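Local atomic coordinates of flagellar hook-associated protein 2 (Helicobacter pylori, PDB entry 6IWY), a protein that caps the tip of the growing flagellar filament, promoting flagellin polymerization there and preventing unpolymerized subunits from leaking out. Residues L252-R257 with N309-L314. Numbering follows the deposited sequence.
Sequences LLKSSR and NAEGKL
The side-chain amide of Asn309 meets the aliphatic part of Lys254 at its nitrogen end: Lys254 CD stands 3.4 Å from ND2, off one side of the amide plane, while CE lies nearer that plane. The two side chains cross at about a right angle. Here the edge strand 253-254 runs past a beta hairpin of the flagellin hook IN region, in which strands 304-308 and 314-318 are joined by a type I turn from Asn309 to Gly312 with a G1 bulge. Gly312 takes the positive phi of that bulge, and Asn309 N closes the hairpin on Lys313 O (3.0 Å).

The strand pairing, which continues between Leu253 and Ile316, reaches this end of the antiparallel sheet at the Leu314 carbonyl. Ser255 N donates to Leu314 O at 3.0 Å, almost in line with the C=O bond (167°). A second bond comes from Ser255 OG, 3.1 Å from the same oxygen and tilted modestly from the carbonyl plane; OG sits beside its own backbone N (chi1 -41°), which lets one residue supply both donors. Lys254 CA adds a CA-H...O contact. Ser255 OG also makes a weak hydrogen bond to Leu339 O.

On the more exposed side, Lys254 CE passes 3.4 Å from Glu311 OE1, but the Lys254 ammonium is too distant from that oxygen for a salt bridge. Lys313, extended beyond CG, runs by Ser255 O with its CD and brings CE against Arg257 CA. Its NZ donates to Ser256 O at 3.2 Å from above the carbonyl group, 59° out of its plane.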
# COMPACT_ATOMS: atom_id res chain seq x y z
N LEU A 252 -9.36 -11.90 5.61
CA LEU A 252 -10.38 -10.93 6.06
C LEU A 252 -10.64 -10.85 7.57
O LEU A 252 -10.77 -9.77 8.13
CB LEU A 252 -11.70 -11.30 5.38
CG LEU A 252 -12.90 -10.43 5.71
CD1 LEU A 252 -12.73 -9.11 5.01
CD2 LEU A 252 -14.18 -11.13 5.28
N LEU A 253 -10.79 -11.99 8.20
CA LEU A 253 -11.17 -12.03 9.59
C LEU A 253 -10.37 -13.12 10.24
O LEU A 253 -10.24 -14.20 9.71
CB LEU A 253 -12.67 -12.31 9.75
CG LEU A 253 -13.22 -12.49 11.18
CD1 LEU A 253 -12.71 -11.39 12.14
CD2 LEU A 253 -14.78 -12.55 11.20
N LYS A 254 -9.83 -12.82 11.40
CA LYS A 254 -9.07 -13.79 12.17
C LYS A 254 -9.55 -13.64 13.58
O LYS A 254 -9.55 -12.53 14.06
CB LYS A 254 -7.56 -13.49 12.03
CG LYS A 254 -6.67 -14.07 13.14
CD LYS A 254 -5.28 -14.45 12.62
CE LYS A 254 -4.19 -14.10 13.60
NZ LYS A 254 -4.00 -12.63 13.62
N SER A 255 -9.96 -14.72 14.22
CA SER A 255 -10.39 -14.65 15.62
C SER A 255 -9.36 -13.97 16.50
O SER A 255 -8.15 -14.03 16.23
CB SER A 255 -10.59 -16.03 16.21
OG SER A 255 -11.20 -16.85 15.27
N SER A 256 -9.84 -13.33 17.56
CA SER A 256 -8.94 -12.75 18.58
C SER A 256 -8.27 -13.80 19.44
O SER A 256 -7.23 -13.55 20.00
CB SER A 256 -9.71 -11.82 19.51
OG SER A 256 -9.87 -10.56 18.90
N ARG A 257 -8.91 -14.95 19.54
CA ARG A 257 -8.53 -15.98 20.47
C ARG A 257 -8.74 -17.32 19.79
O ARG A 257 -9.56 -17.43 18.89
CB ARG A 257 -9.46 -15.91 21.68
CG ARG A 257 -9.39 -14.61 22.51
CD ARG A 257 -8.03 -14.40 23.20
NE ARG A 257 -8.20 -14.07 24.62
CZ ARG A 257 -7.64 -14.72 25.64
NH1 ARG A 257 -6.82 -15.75 25.47
NH2 ARG A 257 -7.91 -14.32 26.86
N ASN A 309 -5.14 -21.49 11.21
CA ASN A 309 -3.84 -20.82 11.27
C ASN A 309 -2.73 -21.61 11.93
O ASN A 309 -2.99 -22.53 12.70
CB ASN A 309 -4.05 -19.58 12.18
CG ASN A 309 -3.43 -18.33 11.64
OD1 ASN A 309 -2.97 -18.29 10.47
ND2 ASN A 309 -3.42 -17.28 12.47
N ALA A 310 -1.49 -21.20 11.69
CA ALA A 310 -0.34 -21.80 12.39
C ALA A 310 -0.39 -21.56 13.91
O ALA A 310 0.23 -22.29 14.66
CB ALA A 310 0.94 -21.26 11.83
N GLU A 311 -1.11 -20.54 14.34
CA GLU A 311 -1.42 -20.30 15.75
C GLU A 311 -2.70 -21.02 16.24
O GLU A 311 -3.10 -20.83 17.39
CB GLU A 311 -1.67 -18.80 15.99
CG GLU A 311 -0.60 -17.83 15.51
CD GLU A 311 -0.95 -16.38 15.89
OE1 GLU A 311 -2.05 -15.89 15.49
OE2 GLU A 311 -0.12 -15.74 16.61
N GLY A 312 -3.35 -21.80 15.38
CA GLY A 312 -4.60 -22.50 15.73
C GLY A 312 -5.86 -21.66 15.67
O GLY A 312 -6.92 -22.06 16.16
N LYS A 313 -5.79 -20.49 15.05
CA LYS A 313 -6.93 -19.57 15.02
C LYS A 313 -7.83 -19.69 13.76
O LYS A 313 -7.35 -19.96 12.65
CB LYS A 313 -6.45 -18.13 15.24
CG LYS A 313 -6.02 -17.89 16.69
CD LYS A 313 -5.54 -16.47 16.94
CE LYS A 313 -5.26 -16.27 18.43
NZ LYS A 313 -4.58 -14.99 18.81
N LEU A 314 -9.13 -19.51 13.96
CA LEU A 314 -10.09 -19.49 12.86
C LEU A 314 -9.83 -18.27 11.99
O LEU A 314 -9.80 -17.14 12.49
CB LEU A 314 -11.51 -19.39 13.43
CG LEU A 314 -12.66 -19.48 12.45
CD1 LEU A 314 -12.67 -20.84 11.76
CD2 LEU A 314 -14.00 -19.22 13.21